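Local coordinates for protein phosphoribosylaminoimidazole-succinocarboxamide synthase (Pyrococcus horikoshii, PDB 4O83) that catalyses the ATP-dependent joining of L-aspartate to 5-amino-1-(5-phosphoribosyl)imidazole-4-carboxylate, giving SAICAR in de novo purine biosynthesis, at residues 58-63 with 158-163; 89-94 with 116-121. All coordinates share one frame; numbering follows the deposited sequence.

How the contacts relate
Both contacts belong to the SAICAR synthetase family region, and they lie about 18 Å apart, centre to centre. Along the chain the order is 58-63, 89-94, 116-121, 158-163, so the strand pair of contact 2 is formed wholly by chain that runs between the two helices of contact 1. Helix 143-165 connects them: its later turns meet the end of helix 45-62 in contact 1, while its earlier turns lie against the valine face of the sheet in contact 2. The contacts also touch directly, where Lys161 CD packs 4.1 Å from Asn94 CG. Contact 1 thus joins two helices beside the subunit interface, whereas contact 2 builds the sheet near the bound AMP and a phosphate.

Contact 1: 58-63 with 158-163. With CD (cadmium ion), chain C; CD (cadmium ion), chain D.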
loop_
_atom_site.group_PDB
_atom_site.type_symbol
_atom_site.label_atom_id
_atom_site.label_comp_id
_atom_site.label_asym_id
_atom_site.label_seq_id
_atom_site.Cartn_x
_atom_site.Cartn_y
_atom_site.Cartn_z
ATOM N N LYS A 58 15.571 6.172 5.683
ATOM C CA LYS A 58 15.689 4.992 6.546
ATOM C C LYS A 58 14.504 4.040 6.400
ATOM O O LYS A 58 14.686 2.835 6.274
ATOM C CB LYS A 58 15.893 5.399 8.005
ATOM C CG LYS A 58 17.292 5.941 8.291
ATOM C CD LYS A 58 17.456 6.270 9.769
ATOM N N LEU A 59 13.295 4.585 6.397
ATOM C CA LEU A 59 12.111 3.803 6.102
ATOM C C LEU A 59 12.243 3.026 4.773
ATOM O O LEU A 59 12.018 1.814 4.728
ATOM C CB LEU A 59 10.875 4.701 6.069
ATOM C CG LEU A 59 9.544 4.007 5.783
ATOM C CD1 LEU A 59 9.169 3.013 6.885
ATOM C CD2 LEU A 59 8.440 5.047 5.607
ATOM N N LEU A 60 12.614 3.719 3.702
ATOM C CA LEU A 60 12.778 3.049 2.397
ATOM C C LEU A 60 13.856 1.951 2.380
ATOM O O LEU A 60 13.615 0.857 1.856
ATOM C CB LEU A 60 13.001 4.072 1.279
ATOM C CG LEU A 60 11.801 5.016 1.117
ATOM C CD1 LEU A 60 12.124 6.224 0.231
ATOM C CD2 LEU A 60 10.599 4.234 0.610
ATOM N N GLU A 61 15.022 2.246 2.957
ATOM C CA GLU A 61 16.101 1.251 3.104
ATOM C C GLU A 61 15.657 0.009 3.895
ATOM O O GLU A 61 16.015 -1.114 3.539
ATOM C CB GLU A 61 17.362 1.872 3.723
ATOM C CG GLU A 61 17.793 3.157 3.033
ATOM C CD GLU A 61 19.207 3.122 2.486
ATOM O OE1 GLU A 61 20.038 3.914 2.960
ATOM O OE2 GLU A 61 19.483 2.327 1.560
ATOM N N GLU A 62 14.854 0.203 4.940
ATOM C CA GLU A 62 14.247 -0.942 5.649
ATOM C C GLU A 62 13.464 -1.860 4.712
ATOM O O GLU A 62 13.325 -3.045 4.989
ATOM C CB GLU A 62 13.299 -0.484 6.758
ATOM C CG GLU A 62 13.947 0.098 7.993
ATOM C CD GLU A 62 12.904 0.651 8.958
ATOM O OE1 GLU A 62 13.295 1.228 9.993
ATOM O OE2 GLU A 62 11.689 0.518 8.677
ATOM N N HIS A 63 12.939 -1.308 3.616
ATOM C CA HIS A 63 12.196 -2.103 2.626
ATOM C C HIS A 63 13.035 -2.572 1.473
ATOM O O HIS A 63 12.522 -3.161 0.499
ATOM C CB HIS A 63 10.997 -1.318 2.122
ATOM C CG HIS A 63 9.944 -1.091 3.176
ATOM N ND1 HIS A 63 10.129 -0.259 4.221
ATOM C CD2 HIS A 63 8.682 -1.639 3.330
ATOM C CE1 HIS A 63 9.036 -0.270 4.999
ATOM N NE2 HIS A 63 8.145 -1.105 4.445
ATOM N N GLU A 158 4.364 3.481 -2.819
ATOM C CA GLU A 158 3.469 2.646 -2.049
ATOM C C GLU A 158 3.857 2.665 -0.568
ATOM O O GLU A 158 2.982 2.806 0.289
ATOM C CB GLU A 158 3.369 1.220 -2.594
ATOM C CG GLU A 158 2.040 0.530 -2.266
ATOM C CD GLU A 158 0.825 1.230 -2.887
ATOM O OE1 GLU A 158 0.961 1.851 -3.968
ATOM O OE2 GLU A 158 -0.276 1.169 -2.293
ATOM N N ILE A 159 5.159 2.576 -0.291
ATOM C CA ILE A 159 5.691 2.638 1.097
ATOM C C ILE A 159 5.418 3.988 1.777
ATOM O O ILE A 159 4.896 4.047 2.896
ATOM C CB ILE A 159 7.197 2.304 1.146
ATOM C CG1 ILE A 159 7.446 0.878 0.624
ATOM C CG2 ILE A 159 7.749 2.461 2.566
ATOM C CD1 ILE A 159 8.876 0.646 0.151
ATOM N N LEU A 160 5.746 5.070 1.091
ATOM C CA LEU A 160 5.481 6.414 1.630
ATOM C C LEU A 160 3.992 6.676 1.832
ATOM O O LEU A 160 3.582 7.131 2.901
ATOM C CB LEU A 160 6.164 7.513 0.792
ATOM C CG LEU A 160 7.707 7.481 0.698
ATOM C CD1 LEU A 160 8.246 8.671 -0.065
ATOM C CD2 LEU A 160 8.435 7.413 2.033
ATOM N N LYS A 161 3.179 6.356 0.826
ATOM C CA LYS A 161 1.735 6.516 0.920
ATOM C C LYS A 161 1.130 5.781 2.108
ATOM O O LYS A 161 0.334 6.372 2.868
ATOM C CB LYS A 161 1.023 6.082 -0.370
ATOM C CG LYS A 161 -0.483 6.322 -0.348
ATOM C CD LYS A 161 -1.208 5.743 -1.564
ATOM C CE LYS A 161 -0.866 4.264 -1.729
ATOM N NZ LYS A 161 -1.787 3.493 -2.609
ATOM N N ASP A 162 1.488 4.504 2.252
ATOM C CA ASP A 162 0.906 3.666 3.278
ATOM C C ASP A 162 1.346 4.119 4.673
ATOM O O ASP A 162 0.538 4.203 5.588
ATOM C CB ASP A 162 1.258 2.208 3.021
ATOM C CG ASP A 162 0.613 1.671 1.755
ATOM O OD1 ASP A 162 -0.194 2.424 1.124
ATOM O OD2 ASP A 162 0.892 0.495 1.407
ATOM N N TYR A 163 2.628 4.441 4.802
ATOM C CA TYR A 163 3.193 4.962 6.044
ATOM C C TYR A 163 2.455 6.219 6.506
ATOM O O TYR A 163 2.023 6.329 7.671
ATOM C CB TYR A 163 4.672 5.272 5.817
ATOM C CG TYR A 163 5.402 5.768 7.051
ATOM C CD1 TYR A 163 5.679 4.908 8.113
ATOM C CD2 TYR A 163 5.840 7.082 7.137
ATOM C CE1 TYR A 163 6.356 5.351 9.245
ATOM C CE2 TYR A 163 6.520 7.537 8.262
ATOM C CZ TYR A 163 6.777 6.659 9.311
ATOM O OH TYR A 163 7.434 7.107 10.431
HETATM CD CD CD C . -0.614 0.305 -0.182
HETATM CD CD CD D . 6.070 -1.642 5.211
#
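Leu59 lays its CD2 methyl over one face of the Tyr163 ring, 3.7 Å from the centroid and displaced toward the CG rim, a CH-pi contact. Its CG is anti to the backbone N (chi1 -179°), which carries the isobutyl group across to the other helix. Ile159 plays the matching part in the opposite direction: its CG2 sits almost above the centre of the His63 imidazole, 3.9 Å from the centroid, while its CD1 presses on His63 CB at 3.5 Å. A beta-branched chain suits this place because the same CG2 also meets Leu60 CD2 at 3.9 Å. Leu60 and Leu160 close the deeper side, methyl to methyl.

The imidazole is fixed at both nitrogens. ND1 donates in the ring plane to Leu59 O (2.9 Å), one turn back at the helix end, and NE2 binds a cadmium ion at 2.3 Å, to which Glu111 of the second subunit is also bound. A second cadmium joins Glu158 and Asp162, one turn apart, to the same two residues of the second subunit; Lys161 NZ bridges to Glu158 OE2 at 2.8 Å.

The short helical segments 58-62 and 158-163 cross at 118°, their axes 10.5 Å apart at closest. Leu160 also packs on Phe56, earlier in helix 45-62, and on Leu171 and Phe174 of strand 169-180; Tyr163 rests on Ile55 of helix 45-62.

Contact 2: 89-94 with 116-121; sequences EVVVRN and IVELYY. With CD (cadmium ion), chain E; PO4 (phosphate ion), chain J.
Strands 89-93 and 116-121 pair antiparallel in register, Glu89 with Tyr120 through Arg93 with Ile116, and the three hydrogen-bonded pairs are each closed by two N-H to O=C bonds, straightest between Val91 N and Glu118 O (2.8 Å, 175°). The face bearing Glu89, Val91, Arg93, Ile116, Glu118 and Tyr120 is mixed. There Arg93 NH1 gives its in-plane N-H to Glu118 OE1 at 3.0 Å, a salt bridge received on the syn side of the carboxylate, the two planar groups turned 54° apart. Tyr120 OH donates to the same oxygen at 2.6 Å, so two donors hold OE1 from opposite faces of the carboxylate. The bend at chi3 (83°) turns Arg93 NH1 toward this group.

The two strands are part of the larger antiparallel sheet of the SAICAR synthetase fold, with strand 169-180 on the other edge of 84-93. On its apolar face the compact valines fit closely: Val90 CG1 meets Val117 CG1 at 3.8 Å, and this face is packed by Ile149 and Leu154 of helix 143-165. On the mixed face, Val91 CG2 lies 3.7 Å from Tyr120 CE2.

Arg93 NH2 is modelled too close to a phosphate for that bond's detail to be trusted. Arg198 and Ser99 also hold this ion, probably from the crystallisation liquor, in a site consistent with one for the ribotide substrate's phosphate. A leucine in place of Arg93 would probably leave the buried Glu118 carboxylate without its positive mate. At the far end, one of two modelled conformers of Glu89 binds a cadmium ion through OE2 at 2.3 Å, together with Asp128.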
loop_
_atom_site.group_PDB
_atom_site.type_symbol
_atom_site.label_atom_id
_atom_site.label_comp_id
_atom_site.label_asym_id
_atom_site.label_seq_id
_atom_site.Cartn_x
_atom_site.Cartn_y
_atom_site.Cartn_z
ATOM N N GLU A 89 13.571 14.656 -13.114
ATOM C CA GLU A 89 12.711 14.731 -11.941
ATOM C C GLU A 89 11.529 13.808 -12.213
ATOM O O GLU A 89 10.810 13.997 -13.187
ATOM C CB GLU A 89 12.263 16.172 -11.666
ATOM C CG GLU A 89 13.430 17.141 -11.529
ATOM C CD GLU A 89 13.050 18.443 -10.853
ATOM O OE1 GLU A 89 12.855 18.445 -9.629
ATOM O OE2 GLU A 89 12.962 19.473 -11.540
ATOM N N VAL A 90 11.368 12.787 -11.366
ATOM C CA VAL A 90 10.367 11.749 -11.537
ATOM C C VAL A 90 9.230 12.025 -10.560
ATOM O O VAL A 90 9.444 12.085 -9.344
ATOM C CB VAL A 90 10.965 10.343 -11.303
ATOM C CG1 VAL A 90 9.912 9.271 -11.500
ATOM C CG2 VAL A 90 12.177 10.092 -12.216
ATOM N N VAL A 91 8.028 12.207 -11.095
ATOM C CA VAL A 91 6.891 12.577 -10.263
ATOM C C VAL A 91 5.894 11.440 -10.221
ATOM O O VAL A 91 5.540 10.880 -11.266
ATOM C CB VAL A 91 6.243 13.914 -10.714
ATOM C CG1 VAL A 91 5.015 14.241 -9.872
ATOM C CG2 VAL A 91 7.246 15.060 -10.623
ATOM N N VAL A 92 5.495 11.065 -9.002
ATOM C CA VAL A 92 4.468 10.077 -8.800
ATOM C C VAL A 92 3.256 10.768 -8.173
ATOM O O VAL A 92 3.399 11.574 -7.236
ATOM C CB VAL A 92 4.915 8.891 -7.908
ATOM C CG1 VAL A 92 3.829 7.831 -7.885
ATOM C CG2 VAL A 92 6.215 8.269 -8.410
ATOM N N ARG A 93 2.072 10.419 -8.679
ATOM C CA ARG A 93 0.855 11.121 -8.315
ATOM C C ARG A 93 -0.237 10.125 -7.932
ATOM O O ARG A 93 -0.536 9.184 -8.666
ATOM C CB ARG A 93 0.420 12.042 -9.472
ATOM C CG ARG A 93 1.578 12.857 -10.045
ATOM C CD ARG A 93 1.143 13.819 -11.147
ATOM N NE ARG A 93 0.639 15.032 -10.555
ATOM C CZ ARG A 93 1.148 16.244 -10.722
ATOM N NH1 ARG A 93 2.167 16.469 -11.544
ATOM N NH2 ARG A 93 0.592 17.252 -10.070
ATOM N N ASN A 94 -0.815 10.329 -6.756
ATOM C CA ASN A 94 -1.907 9.489 -6.266
ATOM C C ASN A 94 -3.278 10.183 -6.363
ATOM O O ASN A 94 -4.324 9.540 -6.465
ATOM C CB ASN A 94 -1.611 9.094 -4.822
ATOM C CG ASN A 94 -0.358 8.248 -4.710
ATOM O OD1 ASN A 94 -0.263 7.196 -5.342
ATOM N ND2 ASN A 94 0.625 8.719 -3.935
ATOM N N ILE A 116 0.211 7.611 -11.057
ATOM C CA ILE A 116 0.701 8.063 -12.347
ATOM C C ILE A 116 2.179 8.414 -12.178
ATOM O O ILE A 116 2.545 9.071 -11.215
ATOM C CB ILE A 116 -0.133 9.280 -12.841
ATOM C CG1 ILE A 116 -1.546 8.818 -13.242
ATOM C CG2 ILE A 116 0.559 10.027 -13.987
ATOM C CD1 ILE A 116 -2.477 9.959 -13.666
ATOM N N VAL A 117 3.026 7.952 -13.099
ATOM C CA VAL A 117 4.430 8.361 -13.097
ATOM C C VAL A 117 4.651 9.299 -14.283
ATOM O O VAL A 117 4.363 8.940 -15.441
ATOM C CB VAL A 117 5.415 7.180 -13.235
ATOM C CG1 VAL A 117 6.850 7.686 -13.112
ATOM C CG2 VAL A 117 5.118 6.072 -12.226
ATOM N N GLU A 118 5.152 10.487 -13.980
ATOM C CA GLU A 118 5.553 11.467 -14.989
ATOM C C GLU A 118 7.073 11.687 -14.943
ATOM O O GLU A 118 7.669 11.717 -13.847
ATOM C CB GLU A 118 4.831 12.793 -14.748
ATOM C CG GLU A 118 3.325 12.742 -14.977
ATOM C CD GLU A 118 2.594 13.962 -14.439
ATOM O OE1 GLU A 118 3.224 14.827 -13.766
ATOM O OE2 GLU A 118 1.366 14.057 -14.664
ATOM N N LEU A 119 7.678 11.822 -16.126
ATOM C CA LEU A 119 9.110 12.111 -16.288
ATOM C C LEU A 119 9.287 13.556 -16.725
ATOM O O LEU A 119 8.584 14.024 -17.622
ATOM C CB LEU A 119 9.760 11.183 -17.322
ATOM C CG LEU A 119 9.654 9.676 -17.068
ATOM C CD1 LEU A 119 10.290 8.855 -18.171
ATOM C CD2 LEU A 119 10.289 9.307 -15.728
ATOM N N TYR A 120 10.221 14.250 -16.078
ATOM C CA TYR A 120 10.545 15.617 -16.403
ATOM C C TYR A 120 12.033 15.704 -16.629
ATOM O O TYR A 120 12.828 15.168 -15.833
ATOM C CB TYR A 120 10.159 16.566 -15.257
ATOM C CG TYR A 120 8.678 16.668 -15.089
ATOM C CD1 TYR A 120 7.957 17.620 -15.791
ATOM C CD2 TYR A 120 7.977 15.755 -14.278
ATOM C CE1 TYR A 120 6.570 17.707 -15.667
ATOM C CE2 TYR A 120 6.593 15.841 -14.144
ATOM C CZ TYR A 120 5.898 16.820 -14.840
ATOM O OH TYR A 120 4.525 16.904 -14.757
ATOM N N TYR A 121 12.401 16.377 -17.716
ATOM C CA TYR A 121 13.800 16.655 -18.025
ATOM C C TYR A 121 14.269 17.777 -17.100
ATOM O O TYR A 121 13.746 18.902 -17.139
ATOM C CB TYR A 121 13.961 17.041 -19.498
ATOM C CG TYR A 121 15.341 17.521 -19.901
ATOM C CD1 TYR A 121 16.508 16.931 -19.383
ATOM C CD2 TYR A 121 15.482 18.552 -20.820
ATOM C CE1 TYR A 121 17.775 17.376 -19.765
ATOM C CE2 TYR A 121 16.734 19.004 -21.210
ATOM C CZ TYR A 121 17.877 18.417 -20.685
ATOM O OH TYR A 121 19.116 18.870 -21.087
HETATM CD CD CD E . 13.720 21.657 -11.188
HETATM P P PO4 J . 2.820 20.341 -10.189
HETATM O O1 PO4 J . 3.396 20.901 -8.909
HETATM O O2 PO4 J . 3.918 19.606 -10.934
HETATM O O3 PO4 J . 1.695 19.388 -9.910
HETATM O O4 PO4 J . 2.291 21.496 -10.997
#